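Local coordinates for ferritin, putative (PDB 5LS9), which probably stores iron as a 24-subunit ferritin cage, here a humanized archaeal form made as a tool for cell-targeted delivery, at residues F[5-19]-F[99-113]. The protein carries 10 engineered substitutions. Residues are numbered along the deposited sequence; the frame is centred on the assembly and turned at random.
Sequences SEKMVEALNRQINAE and VTKRIHELVEMAMQE. With MG (magnesium ion), chain M.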
# COMPACT_ATOMS: atom_id res chain seq x y z
N SER F 5 9.01 -7.26 -61.48
CA SER F 5 9.57 -7.73 -62.75
C SER F 5 10.27 -9.08 -62.61
O SER F 5 10.88 -9.36 -61.58
CB SER F 5 10.55 -6.68 -63.29
OG SER F 5 11.53 -6.36 -62.32
N GLU F 6 10.20 -9.90 -63.66
CA GLU F 6 10.75 -11.26 -63.67
C GLU F 6 12.28 -11.32 -63.53
O GLU F 6 12.84 -12.32 -63.05
CB GLU F 6 10.32 -11.99 -64.95
CG GLU F 6 8.84 -12.37 -64.98
CD GLU F 6 8.46 -13.42 -63.94
OE1 GLU F 6 9.36 -14.15 -63.47
OE2 GLU F 6 7.27 -13.51 -63.59
N LYS F 7 12.95 -10.27 -63.98
CA LYS F 7 14.40 -10.15 -63.85
C LYS F 7 14.79 -10.00 -62.38
O LYS F 7 15.82 -10.51 -61.94
CB LYS F 7 14.89 -8.95 -64.67
CG LYS F 7 16.38 -8.94 -64.96
CD LYS F 7 16.72 -7.86 -65.98
CE LYS F 7 18.20 -7.83 -66.31
NZ LYS F 7 18.99 -7.10 -65.28
N MET F 8 13.93 -9.30 -61.62
CA MET F 8 14.15 -9.08 -60.19
C MET F 8 13.92 -10.36 -59.38
O MET F 8 14.66 -10.65 -58.45
CB MET F 8 13.24 -7.96 -59.67
CG MET F 8 13.65 -7.40 -58.32
SD MET F 8 15.41 -7.01 -58.21
CE MET F 8 15.35 -5.23 -58.41
N VAL F 9 12.88 -11.11 -59.74
CA VAL F 9 12.61 -12.42 -59.13
C VAL F 9 13.83 -13.35 -59.24
O VAL F 9 14.25 -13.96 -58.25
CB VAL F 9 11.38 -13.08 -59.79
CG1 VAL F 9 11.22 -14.53 -59.33
CG2 VAL F 9 10.11 -12.30 -59.48
N GLU F 10 14.39 -13.43 -60.45
CA GLU F 10 15.59 -14.25 -60.71
C GLU F 10 16.83 -13.75 -59.94
O GLU F 10 17.55 -14.55 -59.33
CB GLU F 10 15.86 -14.29 -62.23
CG GLU F 10 17.18 -14.95 -62.67
CD GLU F 10 17.43 -16.31 -62.04
OE1 GLU F 10 18.58 -16.54 -61.58
OE2 GLU F 10 16.50 -17.15 -62.01
N ALA F 11 17.06 -12.45 -59.97
CA ALA F 11 18.21 -11.85 -59.28
C ALA F 11 18.17 -12.07 -57.77
O ALA F 11 19.22 -12.21 -57.13
CB ALA F 11 18.29 -10.36 -59.59
N LEU F 12 16.96 -12.08 -57.20
CA LEU F 12 16.77 -12.30 -55.75
C LEU F 12 16.90 -13.78 -55.37
O LEU F 12 17.41 -14.10 -54.30
CB LEU F 12 15.41 -11.76 -55.29
CG LEU F 12 15.20 -10.24 -55.32
CD1 LEU F 12 13.73 -9.91 -55.05
CD2 LEU F 12 16.09 -9.51 -54.32
N ASN F 13 16.43 -14.68 -56.24
CA ASN F 13 16.69 -16.12 -56.07
C ASN F 13 18.17 -16.44 -56.04
O ASN F 13 18.60 -17.37 -55.35
CB ASN F 13 16.03 -16.91 -57.19
CG ASN F 13 14.56 -17.13 -56.96
OD1 ASN F 13 14.17 -17.75 -55.98
ND2 ASN F 13 13.73 -16.64 -57.87
N ARG F 14 18.95 -15.69 -56.82
CA ARG F 14 20.40 -15.79 -56.79
C ARG F 14 20.93 -15.33 -55.44
O ARG F 14 21.72 -16.04 -54.82
CB ARG F 14 21.05 -14.97 -57.92
CG ARG F 14 21.03 -15.64 -59.28
CD ARG F 14 22.03 -16.78 -59.36
NE ARG F 14 21.67 -17.77 -60.38
CZ ARG F 14 22.12 -19.02 -60.43
NH1 ARG F 14 22.97 -19.48 -59.52
NH2 ARG F 14 21.72 -19.82 -61.41
N GLN F 15 20.48 -14.16 -54.99
CA GLN F 15 20.93 -13.61 -53.71
C GLN F 15 20.57 -14.58 -52.59
O GLN F 15 21.46 -15.00 -51.84
CB GLN F 15 20.36 -12.20 -53.48
CG GLN F 15 20.83 -11.50 -52.20
CD GLN F 15 22.35 -11.36 -52.10
OE1 GLN F 15 23.07 -11.43 -53.10
NE2 GLN F 15 22.84 -11.14 -50.87
N ILE F 16 19.30 -14.97 -52.50
CA ILE F 16 18.87 -16.01 -51.55
C ILE F 16 19.84 -17.19 -51.54
O ILE F 16 20.27 -17.63 -50.48
CB ILE F 16 17.46 -16.55 -51.87
CG1 ILE F 16 16.38 -15.53 -51.56
CG2 ILE F 16 17.17 -17.78 -51.01
CD1 ILE F 16 15.02 -15.90 -52.09
N ASN F 17 20.19 -17.70 -52.72
CA ASN F 17 21.15 -18.80 -52.83
C ASN F 17 22.54 -18.43 -52.35
O ASN F 17 23.22 -19.22 -51.70
CB ASN F 17 21.23 -19.34 -54.25
CG ASN F 17 21.90 -20.70 -54.32
OD1 ASN F 17 21.37 -21.70 -53.82
ND2 ASN F 17 23.09 -20.75 -54.93
N ALA F 18 22.97 -17.21 -52.69
CA ALA F 18 24.25 -16.66 -52.24
C ALA F 18 24.28 -16.50 -50.72
O ALA F 18 25.26 -16.85 -50.05
CB ALA F 18 24.50 -15.31 -52.90
N GLU F 19 23.19 -15.97 -50.19
CA GLU F 19 23.01 -15.86 -48.75
C GLU F 19 23.05 -17.26 -48.12
O GLU F 19 23.66 -17.45 -47.06
CB GLU F 19 21.70 -15.14 -48.40
CG GLU F 19 21.63 -13.67 -48.81
CD GLU F 19 22.49 -12.75 -47.95
OE1 GLU F 19 23.29 -13.25 -47.13
OE2 GLU F 19 22.36 -11.51 -48.10
N VAL F 99 29.63 -9.78 -51.18
CA VAL F 99 28.19 -9.74 -50.90
C VAL F 99 27.65 -8.31 -50.86
O VAL F 99 26.51 -8.07 -51.28
CB VAL F 99 27.86 -10.44 -49.56
CG1 VAL F 99 26.43 -10.17 -49.10
CG2 VAL F 99 28.10 -11.94 -49.67
N THR F 100 28.45 -7.38 -50.35
CA THR F 100 28.08 -5.95 -50.29
C THR F 100 27.94 -5.37 -51.69
O THR F 100 26.92 -4.78 -52.01
CB THR F 100 29.09 -5.09 -49.49
OG1 THR F 100 29.40 -5.71 -48.24
CG2 THR F 100 28.51 -3.72 -49.20
N LYS F 101 28.96 -5.56 -52.53
CA LYS F 101 28.89 -5.09 -53.93
C LYS F 101 27.80 -5.78 -54.74
O LYS F 101 27.23 -5.19 -55.65
CB LYS F 101 30.23 -5.27 -54.66
CG LYS F 101 30.16 -5.05 -56.17
CD LYS F 101 31.54 -4.94 -56.80
CE LYS F 101 31.55 -5.20 -58.30
NZ LYS F 101 32.08 -6.55 -58.64
N ARG F 102 27.53 -7.04 -54.41
CA ARG F 102 26.43 -7.78 -55.02
C ARG F 102 25.10 -7.11 -54.66
O ARG F 102 24.21 -7.01 -55.50
CB ARG F 102 26.43 -9.23 -54.55
CG ARG F 102 25.45 -10.14 -55.28
CD ARG F 102 25.96 -10.54 -56.66
NE ARG F 102 24.87 -10.76 -57.61
CZ ARG F 102 24.02 -11.79 -57.60
NH1 ARG F 102 23.07 -11.87 -58.52
NH2 ARG F 102 24.11 -12.74 -56.67
N ILE F 103 24.96 -6.65 -53.42
CA ILE F 103 23.73 -5.99 -53.00
C ILE F 103 23.56 -4.61 -53.65
O ILE F 103 22.45 -4.25 -54.04
CB ILE F 103 23.60 -5.95 -51.46
CG1 ILE F 103 23.25 -7.37 -50.98
CG2 ILE F 103 22.52 -4.97 -51.01
CD1 ILE F 103 23.25 -7.57 -49.48
N HIS F 104 24.65 -3.84 -53.81
CA HIS F 104 24.55 -2.53 -54.47
C HIS F 104 24.20 -2.65 -55.96
O HIS F 104 23.75 -1.68 -56.57
CB HIS F 104 25.84 -1.72 -54.30
CG HIS F 104 25.88 -0.90 -53.04
ND1 HIS F 104 26.27 0.42 -53.02
CD2 HIS F 104 25.57 -1.22 -51.76
CE1 HIS F 104 26.21 0.88 -51.78
NE2 HIS F 104 25.79 -0.10 -51.00
N GLU F 105 24.43 -3.83 -56.54
CA GLU F 105 23.98 -4.10 -57.90
C GLU F 105 22.45 -4.22 -57.97
O GLU F 105 21.83 -3.74 -58.92
CB GLU F 105 24.69 -5.36 -58.46
CG GLU F 105 26.18 -5.12 -58.74
CD GLU F 105 26.91 -6.34 -59.29
OE1 GLU F 105 26.35 -7.46 -59.23
OE2 GLU F 105 28.05 -6.19 -59.79
N LEU F 106 21.85 -4.85 -56.96
CA LEU F 106 20.38 -4.99 -56.86
C LEU F 106 19.69 -3.66 -56.55
O LEU F 106 18.64 -3.35 -57.10
CB LEU F 106 20.00 -6.02 -55.77
CG LEU F 106 20.59 -7.43 -55.83
CD1 LEU F 106 20.30 -8.21 -54.55
CD2 LEU F 106 20.07 -8.19 -57.05
N VAL F 107 20.29 -2.88 -55.64
CA VAL F 107 19.75 -1.59 -55.22
C VAL F 107 19.66 -0.63 -56.41
O VAL F 107 18.67 0.08 -56.57
CB VAL F 107 20.59 -0.98 -54.06
CG1 VAL F 107 20.16 0.45 -53.73
CG2 VAL F 107 20.48 -1.84 -52.82
N GLU F 108 20.70 -0.61 -57.24
CA GLU F 108 20.66 0.16 -58.50
C GLU F 108 19.63 -0.37 -59.50
O GLU F 108 18.95 0.41 -60.17
CB GLU F 108 22.04 0.17 -59.17
CG GLU F 108 22.98 1.26 -58.64
CD GLU F 108 22.66 2.63 -59.20
OE1 GLU F 108 23.53 3.52 -59.13
OE2 GLU F 108 21.53 2.82 -59.73
N MET F 109 19.53 -1.70 -59.61
CA MET F 109 18.57 -2.35 -60.50
C MET F 109 17.14 -1.96 -60.16
O MET F 109 16.35 -1.60 -61.03
CB MET F 109 18.69 -3.88 -60.39
CG MET F 109 17.86 -4.67 -61.40
SD MET F 109 18.06 -6.44 -61.17
CE MET F 109 19.83 -6.66 -61.37
N ALA F 110 16.83 -2.03 -58.87
CA ALA F 110 15.50 -1.69 -58.37
C ALA F 110 15.06 -0.32 -58.87
O ALA F 110 13.89 -0.13 -59.19
CB ALA F 110 15.49 -1.73 -56.85
N MET F 111 16.00 0.62 -58.94
CA MET F 111 15.71 2.01 -59.31
C MET F 111 15.57 2.20 -60.82
O MET F 111 14.77 3.02 -61.26
CB MET F 111 16.79 2.95 -58.77
CG MET F 111 16.95 2.86 -57.26
SD MET F 111 15.72 3.76 -56.31
CE MET F 111 16.60 5.31 -56.12
N GLN F 112 16.36 1.45 -61.60
CA GLN F 112 16.23 1.46 -63.07
C GLN F 112 14.87 0.91 -63.54
O GLN F 112 14.33 1.35 -64.57
CB GLN F 112 17.34 0.62 -63.72
CG GLN F 112 18.74 1.21 -63.61
CD GLN F 112 19.75 0.59 -64.57
OE1 GLN F 112 20.76 1.21 -64.89
NE2 GLN F 112 19.49 -0.64 -65.03
N GLU F 113 14.35 -0.06 -62.80
CA GLU F 113 13.03 -0.63 -63.06
C GLU F 113 11.95 0.09 -62.27
O GLU F 113 10.77 -0.29 -62.34
CB GLU F 113 13.06 -2.12 -62.72
CG GLU F 113 14.08 -2.88 -63.57
CD GLU F 113 14.35 -4.30 -63.11
OE1 GLU F 113 13.49 -4.89 -62.41
OE2 GLU F 113 15.43 -4.81 -63.46
MG MG M . 24.03 -11.36 -45.94
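Gln-15 pushes into a hole on helix 85-112 formed by Val-99, Arg-102, Ile-103 and Leu-106, and its side chain is worth following atom by atom. CB and CG both rest on Leu-106 CD1. With CG anti to the backbone N (chi1 -177°) and a bend at chi2, the amide then turns in between the helices. There Gln-15 OE1 lies 3.5 Å from Arg-102 CG, the two side chains lying alongside with their ends pointing opposite ways and the amide and guanidinium planes 61° apart. Gln-15 NE2 meets Ile-103 CG1 at 3.8 Å and, on its own helix, donates to Glu-19 OE2 at 2.8 Å. That acceptor lies close to the amide plane, but the N-H arrives from above the carboxylate plane. With an alanine in place of Gln-15, the hole is likely to be left part-empty and the metal-binding carboxylate of Glu-19 to lose the N-H that steadies it.

Further toward the start of helix 6-35, Ala-11 CB sits 3.8 Å from Leu-106 CD2. Met-8 curls at chi2 and chi3, which brings its CE onto the backbone of Ala-110, 3.8 Å from Ala-110 CB, while its sulfur runs past that of Met-109. At the end, Ser-5 OG is modelled against Glu-113 OE1, so close that the hydrogen bond's exact length is doubtful.

Met-59 and Val-63 of helix 39-65 back Leu-12 from within the bundle. The two segments run antiparallel, axes 11.0 Å apart, as neighbours in the ferritin four-helix bundle, and the seam leads to its metal centre, where Glu-19, with Glu-52 and Gln-129, makes up the magnesium site, consistent with a ferroxidase-type site.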